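Local coordinates for invasion protein InvA (Salmonella enterica, PDB 2X49) that takes part in type III secretion and in invasion of the intestinal epithelium, here as the C-terminal domain of an export apparatus membrane protein, at residues 77-82 against 102-107; 281-286 against 328-333; 52-57 against 68-73; 275-280 against 308-313; 82-87 against 118-123. All blocks are in the same frame, centred on the assembly; numbering follows the deposited sequence.

Interaction 1 of 5, residues 77-82 against 102-107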
# COMPACT_ATOMS: atom_id res chain seq x y z
N LEU A 77 -21.87 -10.36 -1.02
CA LEU A 77 -22.24 -9.07 -0.34
C LEU A 77 -21.42 -7.91 -0.94
O LEU A 77 -20.63 -8.09 -1.85
CB LEU A 77 -22.05 -9.15 1.19
CG LEU A 77 -22.72 -10.30 1.99
CD1 LEU A 77 -22.42 -10.29 3.48
CD2 LEU A 77 -24.25 -10.20 1.72
N MET A 78 -21.68 -6.73 -0.40
CA MET A 78 -21.05 -5.47 -0.78
C MET A 78 -20.35 -4.87 0.43
O MET A 78 -20.89 -4.78 1.51
CB MET A 78 -22.10 -4.46 -1.28
CG MET A 78 -22.81 -4.89 -2.50
SD MET A 78 -21.76 -4.96 -3.95
CE MET A 78 -21.56 -3.18 -4.26
N ARG A 79 -19.16 -4.33 0.20
CA ARG A 79 -18.45 -3.66 1.29
C ARG A 79 -18.75 -2.18 1.37
O ARG A 79 -18.69 -1.48 0.35
CB ARG A 79 -16.95 -3.87 1.16
CG ARG A 79 -16.25 -3.29 2.36
CD ARG A 79 -14.73 -3.34 2.37
NE ARG A 79 -14.24 -2.28 3.26
CZ ARG A 79 -13.16 -1.54 3.07
NH1 ARG A 79 -12.38 -1.74 2.01
NH2 ARG A 79 -12.85 -0.58 3.95
N VAL A 80 -19.03 -1.73 2.59
CA VAL A 80 -19.23 -0.29 2.91
C VAL A 80 -17.89 0.29 3.31
O VAL A 80 -17.41 0.15 4.42
CB VAL A 80 -20.28 -0.02 4.03
CG1 VAL A 80 -20.65 1.50 4.08
CG2 VAL A 80 -21.55 -0.82 3.79
N VAL A 81 -17.31 1.00 2.37
CA VAL A 81 -15.91 1.53 2.54
C VAL A 81 -15.80 2.57 3.64
O VAL A 81 -14.91 2.52 4.48
CB VAL A 81 -15.30 2.03 1.20
CG1 VAL A 81 -13.87 2.64 1.37
CG2 VAL A 81 -15.28 0.89 0.12
N ASN A 82 -16.73 3.51 3.63
CA ASN A 82 -16.79 4.61 4.62
C ASN A 82 -17.90 4.40 5.64
O ASN A 82 -18.65 5.30 6.00
CB ASN A 82 -16.87 5.98 3.94
CG ASN A 82 -18.14 6.17 3.13
OD1 ASN A 82 -18.80 5.20 2.81
ND2 ASN A 82 -18.47 7.42 2.79
N SER A 102 -8.33 -3.23 12.44
CA SER A 102 -9.10 -2.87 11.24
C SER A 102 -10.36 -3.67 11.19
O SER A 102 -10.36 -4.88 11.39
CB SER A 102 -8.37 -3.15 9.91
OG SER A 102 -7.42 -2.19 9.61
N GLN A 103 -11.42 -2.96 10.88
CA GLN A 103 -12.75 -3.57 10.73
C GLN A 103 -13.28 -3.35 9.32
O GLN A 103 -13.01 -2.34 8.66
CB GLN A 103 -13.73 -3.03 11.76
CG GLN A 103 -13.65 -3.63 13.18
CD GLN A 103 -14.73 -3.06 14.11
OE1 GLN A 103 -15.85 -3.78 14.24
NE2 GLN A 103 -14.58 -1.95 14.65
N TYR A 104 -13.99 -4.37 8.88
CA TYR A 104 -14.62 -4.40 7.53
C TYR A 104 -16.09 -4.71 7.66
O TYR A 104 -16.46 -5.66 8.32
CB TYR A 104 -13.95 -5.43 6.65
CG TYR A 104 -12.47 -5.23 6.53
CD1 TYR A 104 -11.93 -4.53 5.49
CD2 TYR A 104 -11.60 -5.78 7.47
CE1 TYR A 104 -10.58 -4.34 5.40
CE2 TYR A 104 -10.23 -5.58 7.39
CZ TYR A 104 -9.74 -4.87 6.32
OH TYR A 104 -8.40 -4.63 6.11
N PHE A 105 -16.90 -3.92 6.97
CA PHE A 105 -18.36 -3.97 7.09
C PHE A 105 -18.98 -4.28 5.74
O PHE A 105 -18.74 -3.63 4.73
CB PHE A 105 -18.87 -2.63 7.63
CG PHE A 105 -18.39 -2.33 9.03
CD1 PHE A 105 -19.10 -2.75 10.14
CD2 PHE A 105 -17.20 -1.65 9.23
CE1 PHE A 105 -18.62 -2.50 11.42
CE2 PHE A 105 -16.73 -1.38 10.52
CZ PHE A 105 -17.41 -1.83 11.58
N TRP A 106 -19.79 -5.32 5.79
CA TRP A 106 -20.44 -5.82 4.57
C TRP A 106 -21.97 -5.81 4.78
O TRP A 106 -22.51 -6.17 5.85
CB TRP A 106 -19.97 -7.23 4.22
CG TRP A 106 -18.47 -7.41 3.99
CD1 TRP A 106 -17.48 -7.47 4.96
CD2 TRP A 106 -17.82 -7.56 2.75
NE1 TRP A 106 -16.30 -7.67 4.37
CE2 TRP A 106 -16.45 -7.72 3.01
CE3 TRP A 106 -18.26 -7.62 1.43
CZ2 TRP A 106 -15.51 -7.92 1.99
CZ3 TRP A 106 -17.36 -7.79 0.44
CH2 TRP A 106 -15.97 -7.96 0.70
N VAL A 107 -22.66 -5.47 3.68
CA VAL A 107 -24.11 -5.42 3.66
C VAL A 107 -24.67 -6.12 2.41
O VAL A 107 -23.97 -6.43 1.44
CB VAL A 107 -24.65 -3.97 3.73
CG1 VAL A 107 -24.19 -3.29 5.01
CG2 VAL A 107 -24.25 -3.19 2.53
O HOH W 1 -15.86 -1.64 5.52
O HOH W 2 -14.05 -0.43 7.21
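The backbone O of Met78 takes the N-H of Val107 at 2.9 Å, and Trp106 CA lies 3.3 Å from the same oxygen, a CA-H...O contact. Met78 N returns a bond to Val107 O, so these two residues form an antiparallel hydrogen-bonded pair. Val80 N to Phe105 O, at 2.9 Å, brackets the other side of the non-hydrogen-bonded pair Arg79-Trp106. On that pair's face of the sheet, Arg79 CB sits over the six-membered ring of Trp106, 3.9 Å from its centroid, a CH-pi contact. The arginine then runs on extended, CG anti to the backbone N (chi1 -175°), and its guanidinium lays a face against Tyr104 CD1, the two planes 72° apart. Past Phe105 O the strands part, and a water fills in: it accepts from Arg79 NE and Phe105 N and donates to Val80 O at 2.6 Å. The tip of Arg79 is buried and makes salt bridges to Asp289 and Glu128. On the other face, CG2 of Val80 meets CG2 of Val107 at 3.8 Å. Strands 78-80 and 102-107 are the inner pair of a four-stranded antiparallel sheet, flanked by 122-124 and 95-99, with helix 109-116 packed against Met78 and Val80.

Interaction 2 of 5, residues 281-286 against 328-333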
# COMPACT_ATOMS: atom_id res chain seq x y z
N ASP A 281 -7.72 2.67 17.65
CA ASP A 281 -8.53 1.48 18.08
C ASP A 281 -10.01 1.53 17.69
O ASP A 281 -10.64 0.49 17.43
CB ASP A 281 -8.39 1.23 19.60
CG ASP A 281 -9.19 0.03 20.09
OD1 ASP A 281 -8.89 -1.11 19.67
OD2 ASP A 281 -10.10 0.23 20.91
N ASP A 282 -10.57 2.73 17.63
CA ASP A 282 -12.03 2.88 17.48
C ASP A 282 -12.47 3.32 16.10
O ASP A 282 -13.64 3.62 15.85
CB ASP A 282 -12.64 3.75 18.59
CG ASP A 282 -12.28 5.23 18.48
OD1 ASP A 282 -11.58 5.62 17.52
OD2 ASP A 282 -12.74 6.00 19.37
N LEU A 283 -11.51 3.27 15.19
CA LEU A 283 -11.76 3.60 13.74
C LEU A 283 -12.62 2.54 13.06
O LEU A 283 -12.47 1.33 13.30
CB LEU A 283 -10.48 3.75 12.94
CG LEU A 283 -9.52 4.79 13.47
CD1 LEU A 283 -8.31 4.87 12.59
CD2 LEU A 283 -10.31 6.10 13.57
N LEU A 284 -13.51 3.03 12.20
CA LEU A 284 -14.45 2.16 11.46
C LEU A 284 -14.16 2.05 9.97
O LEU A 284 -14.89 1.34 9.23
CB LEU A 284 -15.89 2.64 11.62
CG LEU A 284 -16.43 2.66 13.03
CD1 LEU A 284 -17.90 3.08 12.97
CD2 LEU A 284 -16.32 1.28 13.69
N ILE A 285 -13.14 2.78 9.55
CA ILE A 285 -12.57 2.64 8.21
C ILE A 285 -11.26 1.84 8.29
O ILE A 285 -10.38 2.14 9.08
CB ILE A 285 -12.38 4.01 7.56
CG1 ILE A 285 -13.76 4.69 7.43
CG2 ILE A 285 -11.73 3.90 6.22
CD1 ILE A 285 -13.69 5.97 6.62
N ALA A 286 -11.17 0.78 7.49
CA ALA A 286 -9.97 -0.11 7.50
C ALA A 286 -8.71 0.67 7.16
O ALA A 286 -8.72 1.60 6.39
CB ALA A 286 -10.13 -1.23 6.50
N ASN A 328 -10.76 14.20 3.80
CA ASN A 328 -11.58 13.96 4.97
C ASN A 328 -10.71 13.44 6.10
O ASN A 328 -10.34 12.28 6.11
CB ASN A 328 -12.65 12.92 4.64
CG ASN A 328 -13.51 12.57 5.83
OD1 ASN A 328 -13.52 13.27 6.84
ND2 ASN A 328 -14.27 11.48 5.72
N VAL A 329 -10.40 14.31 7.05
CA VAL A 329 -9.65 13.90 8.25
C VAL A 329 -10.63 13.36 9.29
O VAL A 329 -11.42 14.10 9.83
CB VAL A 329 -8.85 15.07 8.89
CG1 VAL A 329 -8.23 14.61 10.20
CG2 VAL A 329 -7.78 15.57 7.94
N ILE A 330 -10.57 12.05 9.50
CA ILE A 330 -11.55 11.35 10.40
C ILE A 330 -11.13 11.26 11.87
O ILE A 330 -11.92 10.94 12.75
CB ILE A 330 -11.91 9.94 9.87
CG1 ILE A 330 -10.75 8.97 10.01
CG2 ILE A 330 -12.43 10.03 8.43
CD1 ILE A 330 -11.13 7.53 9.57
N LYS A 331 -9.89 11.64 12.11
CA LYS A 331 -9.27 11.47 13.42
C LYS A 331 -7.88 12.07 13.49
O LYS A 331 -7.15 12.09 12.51
CB LYS A 331 -9.20 9.96 13.78
CG LYS A 331 -8.86 9.77 15.23
CD LYS A 331 -9.79 8.86 15.92
CE LYS A 331 -9.53 8.88 17.37
NZ LYS A 331 -9.86 7.56 17.90
N THR A 332 -7.53 12.51 14.70
CA THR A 332 -6.15 12.96 15.02
C THR A 332 -5.50 12.07 16.08
O THR A 332 -6.11 11.69 17.06
CB THR A 332 -6.14 14.44 15.51
OG1 THR A 332 -6.61 15.29 14.47
CG2 THR A 332 -4.71 14.89 15.87
N ILE A 333 -4.25 11.69 15.82
CA ILE A 333 -3.46 10.90 16.80
C ILE A 333 -2.80 11.78 17.87
O ILE A 333 -1.99 12.65 17.57
CB ILE A 333 -2.41 10.02 16.12
CG1 ILE A 333 -3.12 8.90 15.37
CG2 ILE A 333 -1.47 9.44 17.19
CD1 ILE A 333 -2.28 8.14 14.41
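Asp282 and Lys331 meet in a salt bridge, with Lys331 NZ 2.6 Å from Asp282 OD1. The ammonium approaches that oxygen from its syn side, 31° out of the carboxylate plane. Lys331 CG, anti to its backbone N (chi1 -167°), starts the chain toward the loop, and bends at chi2 (130°) and chi4 follow before NZ meets OD1. Along the way its CD passes 3.7 Å from CD2 of Leu283, and its CB also touches that methyl. Lys331 NZ has a second acceptor, the backbone O of Lys279 near the end of helix 266-280. CD1 of Ile330 packs against Leu283 CD2, at 4.3 Å, and Ile285 CD1, at 4.2 Å, a small apolar cluster beside the ion pair, in which Leu283 and Ile285 are buried whereas Asp282 is exposed. The contact joins the loop between helix 266-280 and strand 291-294 to the C-terminal strand 327-332, which lies at one margin of the parallel sheet next to strand 236-240; Leu283 and Ile285 also touch that strand.

Interaction 3 of 5, residues 52-57 against 68-73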
# COMPACT_ATOMS: atom_id res chain seq x y z
N GLU A 52 -8.10 -26.71 2.13
CA GLU A 52 -8.75 -27.55 3.11
C GLU A 52 -9.34 -26.72 4.24
O GLU A 52 -8.71 -25.86 4.82
CB GLU A 52 -7.77 -28.62 3.66
CG GLU A 52 -7.42 -29.74 2.68
CD GLU A 52 -6.18 -29.47 1.82
OE1 GLU A 52 -5.73 -28.29 1.73
OE2 GLU A 52 -5.65 -30.43 1.22
N GLY A 53 -10.60 -27.00 4.52
CA GLY A 53 -11.30 -26.39 5.65
C GLY A 53 -11.76 -24.96 5.54
O GLY A 53 -12.35 -24.40 6.48
N LEU A 54 -11.48 -24.33 4.41
CA LEU A 54 -11.91 -22.95 4.20
C LEU A 54 -13.40 -22.84 4.12
O LEU A 54 -14.03 -23.63 3.43
CB LEU A 54 -11.33 -22.34 2.92
CG LEU A 54 -9.82 -22.10 2.86
CD1 LEU A 54 -9.46 -21.46 1.51
CD2 LEU A 54 -9.38 -21.21 4.00
N ASP A 55 -13.96 -21.83 4.80
CA ASP A 55 -15.38 -21.46 4.62
C ASP A 55 -15.55 -20.79 3.29
O ASP A 55 -14.60 -20.65 2.50
CB ASP A 55 -15.99 -20.60 5.75
CG ASP A 55 -15.52 -19.14 5.79
OD1 ASP A 55 -15.02 -18.57 4.79
OD2 ASP A 55 -15.72 -18.56 6.89
N ASP A 56 -16.79 -20.46 2.99
CA ASP A 56 -17.10 -20.03 1.60
C ASP A 56 -16.62 -18.62 1.24
O ASP A 56 -16.73 -18.14 0.11
CB ASP A 56 -18.64 -20.06 1.34
CG ASP A 56 -19.22 -21.47 1.18
OD1 ASP A 56 -18.49 -22.46 0.99
OD2 ASP A 56 -20.47 -21.55 1.20
N ASN A 57 -16.07 -17.95 2.25
CA ASN A 57 -15.77 -16.51 2.15
C ASN A 57 -14.36 -16.18 2.63
O ASN A 57 -14.09 -15.13 3.20
CB ASN A 57 -16.82 -15.71 2.95
CG ASN A 57 -18.24 -15.93 2.40
OD1 ASN A 57 -18.46 -15.49 1.16
ND2 ASN A 57 -19.11 -16.47 3.09
N VAL A 68 0.99 -16.04 4.10
CA VAL A 68 1.30 -14.61 4.36
C VAL A 68 0.12 -13.87 4.99
O VAL A 68 0.24 -13.12 5.97
CB VAL A 68 1.72 -13.92 3.07
CG1 VAL A 68 1.60 -12.41 3.16
CG2 VAL A 68 3.18 -14.34 2.73
N GLU A 69 -1.03 -14.13 4.41
CA GLU A 69 -2.28 -13.53 4.92
C GLU A 69 -3.48 -14.34 4.55
O GLU A 69 -3.54 -14.92 3.49
CB GLU A 69 -2.48 -12.14 4.30
CG GLU A 69 -1.97 -10.96 5.11
CD GLU A 69 -2.61 -10.88 6.47
OE1 GLU A 69 -3.76 -11.36 6.61
OE2 GLU A 69 -1.97 -10.34 7.40
N GLN A 70 -4.44 -14.33 5.44
CA GLN A 70 -5.77 -14.89 5.16
C GLN A 70 -6.74 -13.73 5.15
O GLN A 70 -6.83 -12.95 6.13
CB GLN A 70 -6.17 -15.95 6.19
CG GLN A 70 -7.52 -16.65 5.89
CD GLN A 70 -7.74 -17.95 6.70
OE1 GLN A 70 -6.80 -18.68 7.03
NE2 GLN A 70 -9.00 -18.25 6.99
N PHE A 71 -7.49 -13.67 4.05
CA PHE A 71 -8.48 -12.63 3.78
C PHE A 71 -9.89 -13.18 3.91
O PHE A 71 -10.20 -14.30 3.55
CB PHE A 71 -8.34 -12.07 2.35
CG PHE A 71 -6.95 -11.55 2.00
CD1 PHE A 71 -6.63 -10.21 2.17
CD2 PHE A 71 -5.98 -12.39 1.53
CE1 PHE A 71 -5.39 -9.67 1.82
CE2 PHE A 71 -4.71 -11.88 1.21
CZ PHE A 71 -4.39 -10.54 1.39
N THR A 72 -10.77 -12.35 4.39
CA THR A 72 -12.21 -12.63 4.37
C THR A 72 -12.88 -11.74 3.34
O THR A 72 -12.76 -10.54 3.40
CB THR A 72 -12.78 -12.34 5.75
OG1 THR A 72 -12.14 -13.21 6.71
CG2 THR A 72 -14.31 -12.43 5.81
N VAL A 73 -13.51 -12.36 2.36
CA VAL A 73 -14.20 -11.69 1.29
C VAL A 73 -15.60 -12.28 1.21
O VAL A 73 -15.72 -13.46 0.94
CB VAL A 73 -13.49 -11.92 -0.08
CG1 VAL A 73 -14.30 -11.30 -1.26
CG2 VAL A 73 -12.07 -11.37 -0.08
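Asn57 and Val73 are joined by one backbone bond, Val73 N to Asn57 O at 3.0 Å, with the donor 44° above the carbonyl plane. Thr72 CA is 3.3 Å from the same oxygen, a CA-H...O contact, and CG2 of Thr72 is also near it. The side chain of Asn57 starts with CB resting 3.2 Å from Val73 O. CG, anti to the carbonyl carbon (chi1 -61°), is 3.8 Å from Val73 O. At the tip, OD1 comes to 3.4 Å from Val73 O; both are acceptors, so no hydrogen bond joins them, and OD1 instead takes weak bonds from Phe75 N and from Arg18. The approach to Asn57 is shaped by an Asx turn: Asp55 OD1 accepts from Asn57 N at 2.8 Å, met from above the carboxylate plane, and also bonds Ser58 OG. This turn brings the loop after strand 46-50 into strand 58-63, which has the edge strand 66-72 on one side in the mixed sheet. Near the start of segment 68-73, Val68 and Glu69 both face Leu61 in a classic beta bulge. Nearer the middle, Leu54 CD2 reaches across to NE2 of Gln70 at 4.2 Å, and Phe71 packs against Cys132 and Thr136 of helix 125-139.

Interaction 4 of 5, residues 275-280 against 308-313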
# COMPACT_ATOMS: atom_id res chain seq x y z
N LEU A 275 0.22 4.47 22.47
CA LEU A 275 -0.62 5.69 22.26
C LEU A 275 -1.23 5.68 20.84
O LEU A 275 -2.38 5.98 20.62
CB LEU A 275 0.20 6.97 22.49
CG LEU A 275 -0.52 8.24 22.06
CD1 LEU A 275 -1.74 8.52 22.97
CD2 LEU A 275 0.46 9.43 22.09
N ILE A 276 -0.41 5.32 19.85
CA ILE A 276 -0.84 5.31 18.45
C ILE A 276 -1.94 4.22 18.34
O ILE A 276 -3.03 4.43 17.79
CB ILE A 276 0.35 5.09 17.45
CG1 ILE A 276 1.33 6.27 17.46
CG2 ILE A 276 -0.16 4.78 16.03
CD1 ILE A 276 2.65 5.89 16.81
N THR A 277 -1.67 3.10 18.99
CA THR A 277 -2.63 1.98 18.99
C THR A 277 -3.98 2.39 19.54
O THR A 277 -5.05 2.12 18.97
CB THR A 277 -2.10 0.76 19.78
OG1 THR A 277 -0.90 0.27 19.18
CG2 THR A 277 -3.14 -0.36 19.81
N LEU A 278 -3.94 3.11 20.66
CA LEU A 278 -5.15 3.58 21.32
C LEU A 278 -6.00 4.52 20.48
O LEU A 278 -7.24 4.44 20.46
CB LEU A 278 -4.75 4.27 22.62
CG LEU A 278 -5.85 4.89 23.45
CD1 LEU A 278 -6.82 3.79 23.89
CD2 LEU A 278 -5.22 5.65 24.67
N LYS A 279 -5.32 5.38 19.74
CA LYS A 279 -5.99 6.39 18.93
C LYS A 279 -6.59 5.76 17.69
O LYS A 279 -7.55 6.27 17.11
CB LYS A 279 -5.04 7.55 18.56
CG LYS A 279 -4.54 8.25 19.75
CD LYS A 279 -5.64 8.95 20.48
CE LYS A 279 -5.07 10.12 21.23
NZ LYS A 279 -5.45 11.40 20.58
N LEU A 280 -6.00 4.66 17.28
CA LEU A 280 -6.47 3.97 16.06
C LEU A 280 -7.60 3.00 16.39
O LEU A 280 -8.36 2.61 15.50
CB LEU A 280 -5.36 3.22 15.32
CG LEU A 280 -4.24 4.06 14.67
CD1 LEU A 280 -3.08 3.14 14.23
CD2 LEU A 280 -4.74 4.90 13.49
N GLY A 308 5.37 -2.37 11.90
CA GLY A 308 5.40 -3.67 12.53
C GLY A 308 4.01 -4.13 12.93
O GLY A 308 3.58 -5.25 12.63
N ARG A 309 3.34 -3.21 13.60
CA ARG A 309 1.99 -3.45 14.11
C ARG A 309 0.89 -3.16 13.15
O ARG A 309 -0.12 -3.89 13.13
CB ARG A 309 1.68 -2.67 15.40
CG ARG A 309 0.40 -3.17 16.05
CD ARG A 309 0.22 -2.83 17.55
NE ARG A 309 -1.03 -3.38 18.07
CZ ARG A 309 -1.37 -3.45 19.35
NH1 ARG A 309 -0.57 -2.99 20.28
NH2 ARG A 309 -2.53 -3.99 19.71
N PHE A 310 1.14 -2.16 12.33
CA PHE A 310 0.17 -1.58 11.37
C PHE A 310 0.71 -1.53 9.95
O PHE A 310 0.90 -0.45 9.42
CB PHE A 310 -0.26 -0.19 11.81
CG PHE A 310 -0.85 -0.19 13.17
CD1 PHE A 310 -2.04 -0.87 13.42
CD2 PHE A 310 -0.22 0.41 14.23
CE1 PHE A 310 -2.58 -0.95 14.70
CE2 PHE A 310 -0.77 0.35 15.52
CZ PHE A 310 -1.96 -0.34 15.76
N PRO A 311 0.92 -2.70 9.34
CA PRO A 311 1.65 -2.78 8.09
C PRO A 311 0.93 -2.16 6.89
O PRO A 311 1.57 -1.82 5.90
CB PRO A 311 1.86 -4.29 7.89
CG PRO A 311 0.80 -4.95 8.72
CD PRO A 311 0.64 -4.02 9.91
N ASP A 312 -0.36 -1.99 7.03
CA ASP A 312 -1.20 -1.56 5.92
C ASP A 312 -1.58 -0.12 6.00
O ASP A 312 -2.32 0.38 5.16
CB ASP A 312 -2.47 -2.43 5.87
CG ASP A 312 -2.15 -3.90 5.61
OD1 ASP A 312 -1.13 -4.20 4.94
OD2 ASP A 312 -2.90 -4.76 6.09
N LEU A 313 -1.00 0.57 6.97
CA LEU A 313 -1.28 2.03 7.14
C LEU A 313 -0.16 2.88 6.55
O LEU A 313 0.88 3.05 7.17
CB LEU A 313 -1.50 2.38 8.63
CG LEU A 313 -1.90 3.80 8.98
CD1 LEU A 313 -3.10 4.29 8.16
CD2 LEU A 313 -2.21 3.85 10.48
O HOH W 3 1.69 -1.12 20.46
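The last turns of helix 266-280 pack here against the loop that leads from helix 299-306 into strand 314-317, a loop containing a type I beta turn from Phe310 to Leu313. Leu280 reaches toward Phe310 tip to tip, its CD1 standing over the middle of the ring 3.8 Å from the centroid and 8° off the normal, a CH-pi contact. On the opposite face lies Arg309 CG, offset toward the rim, and at the edge, in the ring plane, Thr277 OG1 approaches CZ at 3.6 Å. CD1 of Leu280 also meets CD2 of Leu313, which is 3.9 Å away. Arg309 is extended from CG to NE, with CG anti to the backbone N (chi1 -168°). Thr277 crosses it at about a right angle and sets CG2 over the centre of the guanidinium, 3.6 Å from CZ. Thr277 OG1 and Arg309 NH1 do not bond directly; a water spans them, donating to OG1 and accepting from NH1 at 2.9 Å. With Thr277 OG1 also hydrogen-bonded to Met273 O one turn back, its polar link to the arginine runs through that water, while the buried ring is held by apolar contact.

Interaction 5 of 5, residues 82-87 against 118-123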
# COMPACT_ATOMS: atom_id res chain seq x y z
N ASN A 82 -16.73 3.51 3.63
CA ASN A 82 -16.79 4.61 4.62
C ASN A 82 -17.90 4.40 5.64
O ASN A 82 -18.65 5.30 6.00
CB ASN A 82 -16.87 5.98 3.94
CG ASN A 82 -18.14 6.17 3.13
OD1 ASN A 82 -18.80 5.20 2.81
ND2 ASN A 82 -18.47 7.42 2.79
N TYR A 83 -17.93 3.19 6.15
CA TYR A 83 -18.91 2.83 7.22
C TYR A 83 -18.89 3.77 8.43
O TYR A 83 -17.87 4.32 8.83
CB TYR A 83 -18.61 1.42 7.72
CG TYR A 83 -19.63 0.89 8.69
CD1 TYR A 83 -20.81 0.32 8.25
CD2 TYR A 83 -19.42 0.97 10.06
CE1 TYR A 83 -21.77 -0.16 9.14
CE2 TYR A 83 -20.38 0.47 10.99
CZ TYR A 83 -21.55 -0.08 10.52
OH TYR A 83 -22.47 -0.55 11.45
N SER A 84 -20.08 3.98 8.95
CA SER A 84 -20.29 4.51 10.30
C SER A 84 -21.44 3.82 11.02
O SER A 84 -22.29 3.17 10.42
CB SER A 84 -20.51 6.00 10.30
OG SER A 84 -21.86 6.33 10.01
N ASP A 85 -21.38 4.00 12.33
CA ASP A 85 -22.27 3.30 13.30
C ASP A 85 -23.70 3.74 13.06
O ASP A 85 -24.67 3.12 13.50
CB ASP A 85 -21.89 3.62 14.75
CG ASP A 85 -20.80 2.70 15.26
OD1 ASP A 85 -20.70 1.55 14.78
OD2 ASP A 85 -20.06 3.14 16.17
N GLU A 86 -23.80 4.85 12.36
CA GLU A 86 -25.10 5.38 11.99
C GLU A 86 -25.91 4.33 11.23
O GLU A 86 -27.16 4.30 11.27
CB GLU A 86 -24.98 6.73 11.23
CG GLU A 86 -25.88 6.90 10.02
CD GLU A 86 -25.70 8.25 9.29
OE1 GLU A 86 -25.43 8.19 8.06
OE2 GLU A 86 -25.83 9.36 9.92
N VAL A 87 -25.18 3.42 10.62
CA VAL A 87 -25.80 2.39 9.76
C VAL A 87 -26.72 1.49 10.58
O VAL A 87 -27.79 1.08 10.15
CB VAL A 87 -24.76 1.56 9.00
CG1 VAL A 87 -25.38 0.30 8.41
CG2 VAL A 87 -24.09 2.43 7.92
N LEU A 118 -27.45 7.78 0.61
CA LEU A 118 -27.09 8.56 1.81
C LEU A 118 -25.61 8.91 1.77
O LEU A 118 -25.04 9.49 2.72
CB LEU A 118 -27.38 7.79 3.11
CG LEU A 118 -28.85 7.45 3.42
CD1 LEU A 118 -28.90 6.25 4.41
CD2 LEU A 118 -29.60 8.65 3.96
N GLY A 119 -25.00 8.51 0.68
CA GLY A 119 -23.65 8.95 0.35
C GLY A 119 -22.51 8.07 0.81
O GLY A 119 -21.35 8.48 0.79
N TYR A 120 -22.88 6.89 1.25
CA TYR A 120 -21.92 5.77 1.51
C TYR A 120 -21.36 5.28 0.18
O TYR A 120 -22.01 5.37 -0.89
CB TYR A 120 -22.55 4.62 2.34
CG TYR A 120 -22.85 5.03 3.78
CD1 TYR A 120 -21.88 4.94 4.78
CD2 TYR A 120 -24.09 5.52 4.15
CE1 TYR A 120 -22.15 5.33 6.09
CE2 TYR A 120 -24.36 5.94 5.47
CZ TYR A 120 -23.39 5.82 6.43
OH TYR A 120 -23.62 6.22 7.73
N VAL A 121 -20.11 4.89 0.25
CA VAL A 121 -19.39 4.35 -0.90
C VAL A 121 -19.27 2.85 -0.74
O VAL A 121 -18.86 2.36 0.30
CB VAL A 121 -17.98 5.00 -1.01
CG1 VAL A 121 -17.12 4.24 -1.98
CG2 VAL A 121 -18.10 6.46 -1.40
N LEU A 122 -19.67 2.14 -1.79
CA LEU A 122 -19.65 0.68 -1.79
C LEU A 122 -18.63 0.14 -2.75
O LEU A 122 -18.30 0.72 -3.79
CB LEU A 122 -21.03 0.09 -2.13
CG LEU A 122 -22.25 0.50 -1.33
CD1 LEU A 122 -23.49 0.08 -2.13
CD2 LEU A 122 -22.32 -0.12 0.06
N ARG A 123 -18.11 -0.99 -2.36
CA ARG A 123 -17.20 -1.76 -3.19
C ARG A 123 -17.67 -3.22 -3.35
O ARG A 123 -18.01 -3.88 -2.38
CB ARG A 123 -15.80 -1.74 -2.55
CG ARG A 123 -14.68 -2.14 -3.42
CD ARG A 123 -13.31 -2.02 -2.67
NE ARG A 123 -12.92 -0.61 -2.59
CZ ARG A 123 -12.02 -0.10 -1.74
NH1 ARG A 123 -11.42 -0.85 -0.83
NH2 ARG A 123 -11.80 1.21 -1.77
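Tyr120 offers its ring edge to segment 82-87: Ser84 OG lies in the ring plane, and Asn82 O sits near that plane beside CD1 and CE1. Val87 slides past in the opposite direction, its CG2 3.8 Å from CZ and off-centre to the ring. Most of the grip is on the phenol oxygen. Ser84 OG donates to Tyr120 OH at 2.9 Å, and Tyr120 OH donates on to Glu86 OE1 at 2.7 Å, meeting it from above the carboxylate plane. Ring and carboxylate are steeply inclined, 76° apart. The two bonds fix where the phenol end lies, and the one from Ser84 OG would tend to make the phenol O-H a better donor to Glu86. Ser84 OG also accepts a weak capping bond from Glu86 N at the start of helix 86-89. At the other end of the ring, Asn82 carries CG between its backbone N and carbonyl carbon (chi1 64°), and its OD1 accepts an almost straight bond from Val121 N at 2.9 Å. Gly119, with positive phi, closes a Schellman motif at the end of helix 109-116. From there the chain turns through Tyr120, which also packs on Leu115 and Val80, into strand 122-124, the outer neighbour of strand 78-80.

In the fold
Along the chain interaction 3 closes first; interactions 1 and 5 follow with alternating segments, then, likewise, 4 and 2. Interactions 1 and 5 have centres about 8 Å apart, share Asn82 and meet in the antiparallel sheet, where strands 78-80 and 122-124 are neighbours. Interaction 3 belongs to the mixed N-terminal sheet, centred about 17 Å from interaction 1, which it touches at Trp106. Interactions 2 and 4, about 11 Å apart, join helix 266-280 and the loop after it to the C-terminal parallel sheet and the loop before strand 314-317. Through Leu284 and Ala286, interaction 2 packs on 5 and 1, joining the parallel and antiparallel sheets; interaction 3 adds the mixed sheet of InvA's C-terminal domain.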